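Local atomic coordinates of cytochrome P450 (Picrophilus torridus, PDB entry 2RFB), a protein that binds heme and, as a cytochrome P450, probably acts as a monooxygenase that inserts one atom of molecular oxygen into organic substrates. Residues Y98-P103 with T192-I197; F66-I71 with G297-R302; F221-L226 with E283-F288; I197-R202 with L335-L340. All coordinates share one frame; numbering follows the deposited sequence.

Contact 1. Residues Y98-P103 with T192-I197. With HEM (protoporphyrin IX containing Fe), chain G.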
# COMPACT_ATOMS: atom_id res chain seq x y z
N TYR A 98 13.96 9.08 -4.48
CA TYR A 98 14.16 7.66 -4.45
C TYR A 98 12.86 6.97 -4.10
O TYR A 98 12.38 6.14 -4.82
CB TYR A 98 15.26 7.27 -3.44
CG TYR A 98 15.43 5.75 -3.38
CD1 TYR A 98 16.25 5.06 -4.30
CD2 TYR A 98 14.75 4.99 -2.43
CE1 TYR A 98 16.37 3.65 -4.24
CE2 TYR A 98 14.88 3.65 -2.36
CZ TYR A 98 15.69 2.97 -3.25
OH TYR A 98 15.76 1.62 -3.13
N ALA A 99 12.27 7.32 -2.97
CA ALA A 99 11.13 6.55 -2.46
C ALA A 99 9.82 6.66 -3.30
O ALA A 99 9.10 5.69 -3.41
CB ALA A 99 10.91 6.84 -0.95
N VAL A 100 9.54 7.82 -3.91
CA VAL A 100 8.40 7.96 -4.84
C VAL A 100 8.70 7.33 -6.21
O VAL A 100 7.81 6.83 -6.88
CB VAL A 100 8.02 9.47 -5.06
CG1 VAL A 100 7.34 9.78 -6.47
CG2 VAL A 100 7.18 10.00 -3.93
N ARG A 101 9.94 7.38 -6.65
CA ARG A 101 10.21 7.02 -8.04
C ARG A 101 10.30 5.51 -8.25
O ARG A 101 10.08 4.99 -9.38
CB ARG A 101 11.50 7.69 -8.56
CG ARG A 101 11.48 9.22 -8.55
CD ARG A 101 12.19 9.78 -9.80
NE ARG A 101 13.47 10.43 -9.54
CZ ARG A 101 14.51 10.48 -10.40
NH1 ARG A 101 14.46 9.89 -11.59
NH2 ARG A 101 15.61 11.11 -10.04
N LEU A 102 10.66 4.82 -7.18
CA LEU A 102 10.93 3.41 -7.25
C LEU A 102 9.63 2.65 -7.54
O LEU A 102 9.54 2.00 -8.56
CB LEU A 102 11.63 2.90 -5.96
CG LEU A 102 11.75 1.37 -5.82
CD1 LEU A 102 12.89 0.81 -6.66
CD2 LEU A 102 11.95 0.97 -4.36
N PRO A 103 8.61 2.76 -6.67
CA PRO A 103 7.33 2.04 -6.88
C PRO A 103 6.63 2.43 -8.18
O PRO A 103 6.00 1.59 -8.82
CB PRO A 103 6.50 2.47 -5.67
CG PRO A 103 7.12 3.85 -5.28
CD PRO A 103 8.59 3.53 -5.42
N THR A 192 1.96 3.96 -0.35
CA THR A 192 2.22 3.07 0.74
C THR A 192 3.66 2.58 0.74
O THR A 192 4.28 2.57 1.77
CB THR A 192 1.28 1.85 0.78
OG1 THR A 192 1.28 1.19 -0.50
CG2 THR A 192 -0.11 2.24 1.12
N THR A 193 4.19 2.17 -0.42
CA THR A 193 5.58 1.73 -0.54
C THR A 193 6.54 2.89 -0.27
O THR A 193 7.68 2.67 0.22
CB THR A 193 5.87 1.15 -1.94
OG1 THR A 193 5.03 0.02 -2.18
CG2 THR A 193 7.29 0.70 -2.06
N THR A 194 6.14 4.11 -0.64
CA THR A 194 7.02 5.23 -0.48
C THR A 194 7.07 5.49 1.03
O THR A 194 8.13 5.80 1.62
CB THR A 194 6.50 6.49 -1.24
OG1 THR A 194 6.40 6.21 -2.64
CG2 THR A 194 7.40 7.70 -1.04
N ASN A 195 5.91 5.39 1.66
CA ASN A 195 5.85 5.68 3.10
C ASN A 195 6.67 4.65 3.90
O ASN A 195 7.39 5.00 4.80
CB ASN A 195 4.39 5.84 3.53
CG ASN A 195 3.77 7.17 3.03
OD1 ASN A 195 4.46 8.15 2.70
ND2 ASN A 195 2.45 7.23 3.03
N LEU A 196 6.63 3.40 3.50
CA LEU A 196 7.40 2.33 4.17
C LEU A 196 8.89 2.54 4.09
O LEU A 196 9.63 2.35 5.06
CB LEU A 196 7.06 0.95 3.57
CG LEU A 196 7.70 -0.28 4.25
CD1 LEU A 196 7.26 -0.42 5.72
CD2 LEU A 196 7.38 -1.56 3.50
N ILE A 197 9.35 2.92 2.90
CA ILE A 197 10.75 3.15 2.69
C ILE A 197 11.25 4.23 3.65
O ILE A 197 12.28 4.03 4.32
CB ILE A 197 11.08 3.48 1.22
CG1 ILE A 197 10.91 2.22 0.39
CG2 ILE A 197 12.52 4.03 1.09
CD1 ILE A 197 10.80 2.45 -1.13
CHA HEM G . -5.38 -3.67 -0.24
CHB HEM G . -2.00 -1.89 2.88
CHC HEM G . 1.21 -1.96 -0.89
CHD HEM G . -2.28 -3.03 -4.13
C1A HEM G . -4.72 -3.22 0.92
C2A HEM G . -5.30 -3.18 2.24
C3A HEM G . -4.33 -2.69 3.08
C4A HEM G . -3.18 -2.45 2.29
CMA HEM G . -4.31 -2.38 4.67
CAA HEM G . -6.75 -3.64 2.59
CBA HEM G . -7.78 -2.48 2.50
CGA HEM G . -9.07 -3.07 2.98
O1A HEM G . -9.08 -4.20 3.60
O2A HEM G . -10.10 -2.41 2.76
C1B HEM G . -0.81 -1.78 2.13
C2B HEM G . 0.51 -1.50 2.63
C3B HEM G . 1.32 -1.54 1.52
C4B HEM G . 0.55 -1.83 0.38
CMB HEM G . 0.80 -1.24 4.17
CAB HEM G . 2.88 -1.32 1.17
CBB HEM G . 3.93 -1.43 2.12
C1C HEM G . 0.65 -2.35 -2.16
C2C HEM G . 1.22 -2.57 -3.51
C3C HEM G . 0.20 -2.85 -4.35
C4C HEM G . -1.01 -2.78 -3.62
CMC HEM G . 2.73 -2.53 -4.04
CAC HEM G . 0.28 -3.21 -5.88
CBC HEM G . -0.43 -2.56 -6.82
C1D HEM G . -3.45 -3.31 -3.35
C2D HEM G . -4.74 -3.70 -3.87
C3D HEM G . -5.65 -3.86 -2.64
C4D HEM G . -4.83 -3.59 -1.53
CMD HEM G . -5.18 -3.88 -5.36
CAD HEM G . -7.16 -4.25 -2.48
CBD HEM G . -7.25 -5.79 -2.49
CGD HEM G . -8.67 -6.23 -2.36
O1D HEM G . -9.53 -5.38 -1.98
O2D HEM G . -8.96 -7.43 -2.65
NA HEM G . -3.40 -2.78 0.98
NB HEM G . -0.75 -2.01 0.72
NC HEM G . -0.73 -2.51 -2.31
ND HEM G . -3.54 -3.25 -1.94
FE HEM G . -2.08 -2.85 -0.67

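Contact 2. Residues F66-I71 with G297-R302. With HEM (protoporphyrin IX containing Fe), chain G.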
# COMPACT_ATOMS: atom_id res chain seq x y z
N PHE A 66 0.34 -11.67 -9.00
CA PHE A 66 0.87 -11.13 -7.76
C PHE A 66 1.36 -12.16 -6.74
O PHE A 66 1.85 -11.78 -5.70
CB PHE A 66 -0.13 -10.15 -7.14
CG PHE A 66 -0.13 -8.84 -7.83
CD1 PHE A 66 -1.10 -8.54 -8.78
CD2 PHE A 66 0.91 -7.92 -7.62
CE1 PHE A 66 -1.08 -7.31 -9.49
CE2 PHE A 66 0.95 -6.70 -8.33
CZ PHE A 66 -0.06 -6.38 -9.25
N LEU A 67 1.24 -13.45 -7.03
CA LEU A 67 1.85 -14.49 -6.18
C LEU A 67 3.36 -14.26 -6.02
O LEU A 67 4.03 -13.85 -6.98
CB LEU A 67 1.63 -15.89 -6.77
CG LEU A 67 0.27 -16.50 -7.20
CD1 LEU A 67 0.48 -17.95 -7.73
CD2 LEU A 67 -0.82 -16.48 -6.12
N PRO A 68 3.91 -14.54 -4.82
CA PRO A 68 5.31 -14.26 -4.59
C PRO A 68 6.14 -14.95 -5.63
O PRO A 68 7.27 -14.55 -5.89
CB PRO A 68 5.58 -14.90 -3.24
CG PRO A 68 4.29 -14.91 -2.59
CD PRO A 68 3.28 -15.14 -3.64
N SER A 69 5.55 -15.97 -6.25
CA SER A 69 6.19 -16.70 -7.31
C SER A 69 6.34 -15.85 -8.55
O SER A 69 7.44 -15.75 -9.09
CB SER A 69 5.38 -17.95 -7.65
OG SER A 69 6.24 -18.92 -8.18
N LYS A 70 5.25 -15.24 -9.02
CA LYS A 70 5.31 -14.54 -10.30
C LYS A 70 6.08 -13.22 -10.15
O LYS A 70 6.93 -12.89 -10.98
CB LYS A 70 3.91 -14.32 -10.89
CG LYS A 70 3.10 -15.59 -11.10
CD LYS A 70 3.58 -16.46 -12.27
CE LYS A 70 2.69 -17.70 -12.40
NZ LYS A 70 3.42 -18.84 -13.01
N ILE A 71 5.76 -12.50 -9.07
CA ILE A 71 6.46 -11.27 -8.65
C ILE A 71 7.98 -11.36 -8.69
O ILE A 71 8.65 -10.49 -9.23
CB ILE A 71 5.95 -10.83 -7.25
CG1 ILE A 71 4.67 -10.02 -7.41
CG2 ILE A 71 6.96 -10.03 -6.52
CD1 ILE A 71 4.63 -9.11 -8.67
N GLY A 297 -1.00 -6.45 -3.26
CA GLY A 297 0.42 -6.16 -3.55
C GLY A 297 1.44 -6.49 -2.45
O GLY A 297 2.60 -6.09 -2.54
N ALA A 298 1.02 -7.20 -1.42
CA ALA A 298 1.92 -7.50 -0.31
C ALA A 298 3.25 -8.17 -0.72
O ALA A 298 4.29 -7.75 -0.23
CB ALA A 298 1.19 -8.31 0.83
N PRO A 299 3.24 -9.27 -1.53
CA PRO A 299 4.52 -9.81 -2.05
C PRO A 299 5.34 -8.82 -2.85
O PRO A 299 6.54 -8.84 -2.73
CB PRO A 299 4.08 -10.97 -2.96
CG PRO A 299 2.82 -11.38 -2.42
CD PRO A 299 2.12 -10.15 -1.91
N LEU A 300 4.71 -7.98 -3.66
CA LEU A 300 5.48 -7.01 -4.42
C LEU A 300 6.07 -6.00 -3.45
O LEU A 300 7.25 -5.68 -3.58
CB LEU A 300 4.65 -6.29 -5.48
CG LEU A 300 5.46 -5.16 -6.19
CD1 LEU A 300 6.74 -5.69 -6.85
CD2 LEU A 300 4.61 -4.47 -7.25
N ALA A 301 5.26 -5.48 -2.50
CA ALA A 301 5.72 -4.51 -1.50
C ALA A 301 6.86 -5.09 -0.66
O ALA A 301 7.88 -4.44 -0.44
CB ALA A 301 4.61 -4.06 -0.64
N ARG A 302 6.72 -6.33 -0.24
CA ARG A 302 7.77 -7.00 0.54
C ARG A 302 9.05 -7.03 -0.22
O ARG A 302 10.09 -6.75 0.36
CB ARG A 302 7.38 -8.45 0.95
CG ARG A 302 6.44 -8.47 2.14
CD ARG A 302 5.96 -9.90 2.59
NE ARG A 302 5.29 -9.85 3.88
CZ ARG A 302 3.97 -9.82 4.04
NH1 ARG A 302 3.18 -9.87 2.97
NH2 ARG A 302 3.43 -9.73 5.26
CHA HEM G . -5.38 -3.67 -0.24
CHB HEM G . -2.00 -1.89 2.88
CHC HEM G . 1.21 -1.96 -0.89
CHD HEM G . -2.28 -3.03 -4.13
C1A HEM G . -4.72 -3.22 0.92
C2A HEM G . -5.30 -3.18 2.24
C3A HEM G . -4.33 -2.69 3.08
C4A HEM G . -3.18 -2.45 2.29
CMA HEM G . -4.31 -2.38 4.67
CAA HEM G . -6.75 -3.64 2.59
CBA HEM G . -7.78 -2.48 2.50
CGA HEM G . -9.07 -3.07 2.98
O1A HEM G . -9.08 -4.20 3.60
O2A HEM G . -10.10 -2.41 2.76
C1B HEM G . -0.81 -1.78 2.13
C2B HEM G . 0.51 -1.50 2.63
C3B HEM G . 1.32 -1.54 1.52
C4B HEM G . 0.55 -1.83 0.38
CMB HEM G . 0.80 -1.24 4.17
CAB HEM G . 2.88 -1.32 1.17
CBB HEM G . 3.93 -1.43 2.12
C1C HEM G . 0.65 -2.35 -2.16
C2C HEM G . 1.22 -2.57 -3.51
C3C HEM G . 0.20 -2.85 -4.35
C4C HEM G . -1.01 -2.78 -3.62
CMC HEM G . 2.73 -2.53 -4.04
CAC HEM G . 0.28 -3.21 -5.88
CBC HEM G . -0.43 -2.56 -6.82
C1D HEM G . -3.45 -3.31 -3.35
C2D HEM G . -4.74 -3.70 -3.87
C3D HEM G . -5.65 -3.86 -2.64
C4D HEM G . -4.83 -3.59 -1.53
CMD HEM G . -5.18 -3.88 -5.36
CAD HEM G . -7.16 -4.25 -2.48
CBD HEM G . -7.25 -5.79 -2.49
CGD HEM G . -8.67 -6.23 -2.36
O1D HEM G . -9.53 -5.38 -1.98
O2D HEM G . -8.96 -7.43 -2.65
NA HEM G . -3.40 -2.78 0.98
NB HEM G . -0.75 -2.01 0.72
NC HEM G . -0.73 -2.51 -2.31
ND HEM G . -3.54 -3.25 -1.94
FE HEM G . -2.08 -2.85 -0.67

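Contact 3. Residues F221-L226 with E283-F288. With HEM (protoporphyrin IX containing Fe), chain G.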
# COMPACT_ATOMS: atom_id res chain seq x y z
N PHE A 221 13.21 -7.45 9.06
CA PHE A 221 13.21 -6.00 9.34
C PHE A 221 12.01 -5.31 8.67
O PHE A 221 11.38 -4.40 9.25
CB PHE A 221 14.54 -5.38 8.88
CG PHE A 221 14.68 -3.90 9.22
CD1 PHE A 221 15.40 -3.50 10.33
CD2 PHE A 221 14.12 -2.94 8.44
CE1 PHE A 221 15.54 -2.16 10.67
CE2 PHE A 221 14.27 -1.58 8.76
CZ PHE A 221 15.00 -1.19 9.88
N VAL A 222 11.65 -5.76 7.48
CA VAL A 222 10.55 -5.15 6.73
C VAL A 222 9.27 -5.48 7.46
O VAL A 222 8.43 -4.57 7.67
CB VAL A 222 10.53 -5.67 5.24
CG1 VAL A 222 9.20 -5.35 4.55
CG2 VAL A 222 11.76 -5.14 4.43
N GLU A 223 9.14 -6.74 7.91
CA GLU A 223 7.94 -7.13 8.65
C GLU A 223 7.81 -6.29 9.92
O GLU A 223 6.71 -5.83 10.22
CB GLU A 223 7.87 -8.64 9.04
CG GLU A 223 7.49 -9.66 7.92
CD GLU A 223 6.39 -9.20 6.93
OE1 GLU A 223 6.67 -9.11 5.69
OE2 GLU A 223 5.24 -8.94 7.37
N GLU A 224 8.90 -6.08 10.66
CA GLU A 224 8.74 -5.36 11.92
C GLU A 224 8.49 -3.88 11.67
O GLU A 224 7.81 -3.21 12.48
CB GLU A 224 9.89 -5.64 12.90
CG GLU A 224 9.80 -4.90 14.24
CD GLU A 224 8.77 -5.45 15.21
OE1 GLU A 224 7.81 -6.14 14.81
OE2 GLU A 224 8.93 -5.20 16.43
N THR A 225 8.97 -3.34 10.55
CA THR A 225 8.62 -1.94 10.27
C THR A 225 7.10 -1.82 10.02
O THR A 225 6.47 -0.83 10.44
CB THR A 225 9.44 -1.33 9.08
OG1 THR A 225 10.86 -1.50 9.32
CG2 THR A 225 9.11 0.17 8.92
N LEU A 226 6.55 -2.78 9.29
CA LEU A 226 5.13 -2.79 8.88
C LEU A 226 4.29 -2.76 10.12
O LEU A 226 3.31 -2.01 10.25
CB LEU A 226 4.79 -4.06 8.03
CG LEU A 226 5.28 -3.86 6.58
CD1 LEU A 226 5.50 -5.14 5.85
CD2 LEU A 226 4.40 -2.92 5.74
N GLU A 283 3.74 -13.30 15.93
CA GLU A 283 2.37 -13.03 15.57
C GLU A 283 2.38 -12.19 14.29
O GLU A 283 3.33 -11.50 14.05
CB GLU A 283 1.60 -12.37 16.73
CG GLU A 283 1.35 -13.29 17.96
CD GLU A 283 0.15 -14.26 17.79
OE1 GLU A 283 -0.90 -13.81 17.24
OE2 GLU A 283 0.27 -15.46 18.20
N MET A 284 1.34 -12.32 13.47
CA MET A 284 1.19 -11.58 12.26
C MET A 284 0.70 -10.16 12.61
O MET A 284 -0.14 -9.99 13.48
CB MET A 284 0.16 -12.29 11.37
CG MET A 284 -0.18 -11.56 10.04
SD MET A 284 -1.85 -12.05 9.38
CE MET A 284 -1.93 -13.67 10.11
N HIS A 285 1.25 -9.15 11.93
CA HIS A 285 0.79 -7.80 12.05
C HIS A 285 -0.38 -7.66 11.05
O HIS A 285 -0.53 -8.48 10.16
CB HIS A 285 1.93 -6.83 11.72
CG HIS A 285 2.25 -6.79 10.26
ND1 HIS A 285 3.34 -7.44 9.70
CD2 HIS A 285 1.58 -6.22 9.22
CE1 HIS A 285 3.30 -7.32 8.39
NE2 HIS A 285 2.27 -6.55 8.07
N LEU A 286 -1.16 -6.59 11.20
CA LEU A 286 -2.28 -6.27 10.33
C LEU A 286 -2.03 -5.05 9.42
O LEU A 286 -2.96 -4.47 8.92
CB LEU A 286 -3.49 -5.97 11.20
CG LEU A 286 -3.85 -7.05 12.21
CD1 LEU A 286 -5.06 -6.65 13.02
CD2 LEU A 286 -4.06 -8.37 11.53
N ALA A 287 -0.78 -4.64 9.23
CA ALA A 287 -0.44 -3.51 8.35
C ALA A 287 -1.02 -3.67 6.95
O ALA A 287 -1.41 -2.67 6.34
CB ALA A 287 1.07 -3.32 8.27
N PHE A 288 -1.07 -4.92 6.45
CA PHE A 288 -1.67 -5.26 5.15
C PHE A 288 -3.18 -5.69 5.28
O PHE A 288 -3.79 -6.20 4.29
CB PHE A 288 -0.92 -6.44 4.51
CG PHE A 288 0.48 -6.14 4.03
CD1 PHE A 288 0.74 -5.08 3.17
CD2 PHE A 288 1.52 -6.97 4.39
CE1 PHE A 288 2.01 -4.86 2.65
CE2 PHE A 288 2.79 -6.77 3.90
CZ PHE A 288 3.04 -5.70 3.01
CHA HEM G . -5.38 -3.67 -0.24
CHB HEM G . -2.00 -1.89 2.88
CHC HEM G . 1.21 -1.96 -0.89
CHD HEM G . -2.28 -3.03 -4.13
C1A HEM G . -4.72 -3.22 0.92
C2A HEM G . -5.30 -3.18 2.24
C3A HEM G . -4.33 -2.69 3.08
C4A HEM G . -3.18 -2.45 2.29
CMA HEM G . -4.31 -2.38 4.67
CAA HEM G . -6.75 -3.64 2.59
CBA HEM G . -7.78 -2.48 2.50
CGA HEM G . -9.07 -3.07 2.98
O1A HEM G . -9.08 -4.20 3.60
O2A HEM G . -10.10 -2.41 2.76
C1B HEM G . -0.81 -1.78 2.13
C2B HEM G . 0.51 -1.50 2.63
C3B HEM G . 1.32 -1.54 1.52
C4B HEM G . 0.55 -1.83 0.38
CMB HEM G . 0.80 -1.24 4.17
CAB HEM G . 2.88 -1.32 1.17
CBB HEM G . 3.93 -1.43 2.12
C1C HEM G . 0.65 -2.35 -2.16
C2C HEM G . 1.22 -2.57 -3.51
C3C HEM G . 0.20 -2.85 -4.35
C4C HEM G . -1.01 -2.78 -3.62
CMC HEM G . 2.73 -2.53 -4.04
CAC HEM G . 0.28 -3.21 -5.88
CBC HEM G . -0.43 -2.56 -6.82
C1D HEM G . -3.45 -3.31 -3.35
C2D HEM G . -4.74 -3.70 -3.87
C3D HEM G . -5.65 -3.86 -2.64
C4D HEM G . -4.83 -3.59 -1.53
CMD HEM G . -5.18 -3.88 -5.36
CAD HEM G . -7.16 -4.25 -2.48
CBD HEM G . -7.25 -5.79 -2.49
CGD HEM G . -8.67 -6.23 -2.36
O1D HEM G . -9.53 -5.38 -1.98
O2D HEM G . -8.96 -7.43 -2.65
NA HEM G . -3.40 -2.78 0.98
NB HEM G . -0.75 -2.01 0.72
NC HEM G . -0.73 -2.51 -2.31
ND HEM G . -3.54 -3.25 -1.94
FE HEM G . -2.08 -2.85 -0.67

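Contact 4. Residues I197-R202 with L335-L340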
# COMPACT_ATOMS: atom_id res chain seq x y z
N ILE A 197 9.35 2.92 2.90
CA ILE A 197 10.75 3.15 2.69
C ILE A 197 11.25 4.23 3.65
O ILE A 197 12.28 4.03 4.32
CB ILE A 197 11.08 3.48 1.22
CG1 ILE A 197 10.91 2.22 0.39
CG2 ILE A 197 12.52 4.03 1.09
CD1 ILE A 197 10.80 2.45 -1.13
N GLY A 198 10.50 5.33 3.78
CA GLY A 198 10.84 6.39 4.72
C GLY A 198 10.70 5.89 6.15
O GLY A 198 11.49 6.27 7.01
N ASN A 199 9.72 5.02 6.43
CA ASN A 199 9.61 4.52 7.78
C ASN A 199 10.75 3.53 8.15
O ASN A 199 11.19 3.52 9.32
CB ASN A 199 8.24 3.90 8.01
CG ASN A 199 7.08 4.91 7.87
OD1 ASN A 199 7.28 6.13 7.86
ND2 ASN A 199 5.88 4.38 7.70
N MET A 200 11.28 2.75 7.19
CA MET A 200 12.47 1.92 7.50
C MET A 200 13.69 2.80 7.79
O MET A 200 14.58 2.43 8.58
CB MET A 200 12.83 0.96 6.39
CG MET A 200 11.63 0.04 5.98
SD MET A 200 12.24 -1.31 4.97
CE MET A 200 12.55 -0.50 3.41
N ILE A 201 13.71 3.98 7.17
CA ILE A 201 14.89 4.83 7.35
C ILE A 201 14.75 5.40 8.76
O ILE A 201 15.72 5.47 9.51
CB ILE A 201 15.01 5.92 6.22
CG1 ILE A 201 15.40 5.27 4.90
CG2 ILE A 201 16.01 7.03 6.60
CD1 ILE A 201 15.13 6.13 3.66
N ARG A 202 13.54 5.74 9.15
CA ARG A 202 13.29 6.16 10.51
C ARG A 202 13.66 5.09 11.58
O ARG A 202 14.18 5.39 12.65
CB ARG A 202 11.84 6.58 10.62
CG ARG A 202 11.45 7.04 11.95
CD ARG A 202 10.03 7.52 11.92
NE ARG A 202 9.63 7.90 13.28
CZ ARG A 202 8.37 8.16 13.63
NH1 ARG A 202 7.39 8.11 12.74
NH2 ARG A 202 8.10 8.48 14.87
N LEU A 335 1.20 7.06 7.53
CA LEU A 335 2.33 7.46 8.31
C LEU A 335 3.61 7.43 7.47
O LEU A 335 4.03 6.36 6.97
CB LEU A 335 2.44 6.57 9.56
CG LEU A 335 3.70 6.73 10.44
CD1 LEU A 335 3.83 8.15 11.02
CD2 LEU A 335 3.77 5.69 11.55
N GLY A 336 4.25 8.58 7.32
CA GLY A 336 5.40 8.66 6.45
C GLY A 336 5.91 10.07 6.39
O GLY A 336 5.34 10.99 7.02
N TYR A 337 6.97 10.25 5.62
CA TYR A 337 7.61 11.55 5.54
C TYR A 337 7.07 12.32 4.35
O TYR A 337 6.73 11.74 3.33
CB TYR A 337 9.13 11.39 5.39
CG TYR A 337 9.76 10.97 6.67
CD1 TYR A 337 9.68 9.64 7.10
CD2 TYR A 337 10.37 11.92 7.50
CE1 TYR A 337 10.22 9.25 8.30
CE2 TYR A 337 10.94 11.53 8.70
CZ TYR A 337 10.86 10.18 9.09
OH TYR A 337 11.36 9.78 10.30
N ASP A 338 6.99 13.62 4.50
CA ASP A 338 6.63 14.45 3.41
C ASP A 338 7.90 14.62 2.59
O ASP A 338 7.88 14.41 1.38
CB ASP A 338 6.11 15.78 3.93
CG ASP A 338 5.86 16.80 2.82
OD1 ASP A 338 5.54 16.42 1.69
OD2 ASP A 338 5.94 17.99 3.11
N LYS A 339 8.99 14.97 3.28
CA LYS A 339 10.31 15.09 2.74
C LYS A 339 11.28 14.50 3.75
O LYS A 339 11.07 14.62 4.99
CB LYS A 339 10.68 16.57 2.57
CG LYS A 339 10.02 17.30 1.45
CD LYS A 339 10.27 18.75 1.66
CE LYS A 339 9.27 19.62 0.93
NZ LYS A 339 9.62 19.70 -0.51
N LEU A 340 12.36 13.91 3.25
CA LEU A 340 13.34 13.26 4.12
C LEU A 340 14.75 13.59 3.67
O LEU A 340 15.16 13.25 2.55
CB LEU A 340 13.12 11.76 4.16
CG LEU A 340 13.78 10.94 5.29
CD1 LEU A 340 13.20 9.52 5.37
CD2 LEU A 340 15.29 10.82 5.07

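Contact 1. Residues Y98-P103 with T192-I197
I197, on the helix of T192-I197, packs against Y98, A99 and L102. Its CB begins 4.0 Å from the CB of A99. There the side chain forks: CG2 stands anti to the backbone N, and CG1 anti to the carbonyl carbon (chi1 -71°). CG2 stays close to A99, with 3.8 Å to its CB, and also meets the edge of the Y98 ring at CE2. The other branch runs on to CD1, which touches CD2 of L102 at 3.7 Å, the two side chains crossing at about a right angle. The helix, 175-206, is the long central helix of the P450 fold that passes over the distal side of the heme, and its T192 sits against the cofactor, OG1 3.2 Å from CHC. One turn before I197, T194 closes on the backbone: its CG2 touches both CB of A99 and CG2 of V100, while OG1 is 2.9 Å from A99 O, with N190 O also within its reach. P103 lays its ring along the same helix, CB 4.0 Å from the CB of T193 and CG beside OG1 of T194. The T193 hydroxyl bonds G189 O, and Y98 OH bonds S82.

Contact 2. Residues F66-I71 with G297-R302
P68 and P299 mark the closest approach of the two backbones, CA to CA 5.2 Å, where the turn at F66-I71 lies beside the start of helix 298-315; L67 and G297 stand at the N-cap positions of their helices. P299 contributes the largest share of the buried surface. Its ring points at the turn, with CG 3.4 Å from the carbonyl oxygen of F66 and 3.8 Å from CG of P68, the two pyrrolidine rings crossing obliquely. I71 meets the backbone at P299 and L300: its CG2, standing anti to its own backbone N, is thereby brought 4.0 Å from CA of L300, and CG1 faces CB of the same residue at 4.2 Å. I71 and L300 both also pack on I110 of helix 101-111, which joins that helix to the seam. F66 turns its ring inward towards the heme side. Its CE2 edge meets CD2 of L300 loosely at 4.4 Å, and its CD2 lies near CA of G297, in apolar packing that also brings in L296. G297 has no side chain, and its CA comes 3.4 Å from the porphyrin atom C3C, so the chain can pass flush against the ring before the helix starts. One turn on, CB of A301 rests 3.7 Å from the vinyl atom CAB. This is the proximal side of the P450 heme: G297 follows the axial ligand C295 by two residues in the cysteine-ligand signature loop, and the helix leaving it is the L helix, here packed against the turn that follows helix 52-66.

Contact 3. Residues F221-L226 with E283-F288
L226 and F288 meet because both hold CG anti to their own carbonyl carbon (chi1 -79° and -70°), which sends the leucine branches and the phenyl ring together beside the heme. CD1 of L226 lies 3.7 Å from CE2 of F288, and the other methyl, CD2, is 3.9 Å from the vinyl atom CBB. The phenyl ring continues inward with its own edge near the porphyrin, CE1 3.6 Å from C3B. Nearer the backbone, CB of L226 serves two neighbours. It makes a CH-pi contact over one face of the H285 ring, 3.8 Å from the centroid and 22° off the normal, and it touches CB of A287 at 3.8 Å. The A287 methyl also lies 3.3 Å from L226 O. One turn earlier, E223 has its OE1 paired with R302 in a salt bridge. Next to it, E224 pairs with R227 and R281, the ExxR glutamate and arginine of the K helix joined by the meander arginine. F288 in turn opens the cysteine loop, with backbone bonds to the axial ligand C295. Joining the K helix to the heme-binding loop in this way is a hallmark of the P450 fold.

Contact 4. Residues I197-R202 with L335-L340
N199 and L335 make the polar bond of this contact: the ND2 of N199 donates to L335 O over 2.8 Å at an N-H...O angle of 162°. The oxygen lies close to the amide plane, but the donor approaches from above the carbonyl plane, well off the in-plane lone-pair directions. ND2 also bonds Y229 O, so the amide ties the helix to two backbone oxygens; its OD1 rests against CA of G336 at 3.5 Å. Beside this comes a contact of aliphatic chain with phenol. R202 runs extended from CG to NE past the tip of Y337, whose OH is 3.1 Å from CD and 3.2 Å from CG, while the ring edge meets CB. Beyond it the guanidinium, nearly perpendicular to the phenol (88°), touches CD1 of L335 with its edge. Its charge is met by E206, in a salt bridge, and by the ring of Y229 in a cation-pi contact; Y337 OH bonds Y323 OH. The apolar remainder gathers at L340. Its CD1 lies 4.0 Å from both CG2 of I201 and CA of G198, and also sits over one face of the Y337 ring, toward the rim. G198 brings only backbone here, with CE1 of Y337 3.5 Å from its carbonyl oxygen. The C-terminal chain, which makes a classic beta bulge where D338 and K339 face R327, packs against helix 175-206 on both sides of its corner at D338, with I95 of helix 94-99 packing against Y337 and L340, and helix 298-315 against I201.

Overall arrangement
Contacts 1, 2 and 3 all touch the heme, their centres about 15 to 17 Å apart, while contact 4 lies away from the annotated sites. Contacts 1 and 4 use successive turns of helix 175-206, share I197 and have centres about 9 Å apart. Contact 3 touches both, T225 and L226 packing on L196, and F221, V222 and T225 on M200 or N199. It also meets contact 2, A298 and R302 packing on F288. Along the chain, contact 2 encloses contacts 1 and 3; contact 4 encloses contact 3 and crosses contact 2. Helices 175-206, 218-228 and 298-315 thus form one interlocked core around the cofactor, built from distant sequence regions.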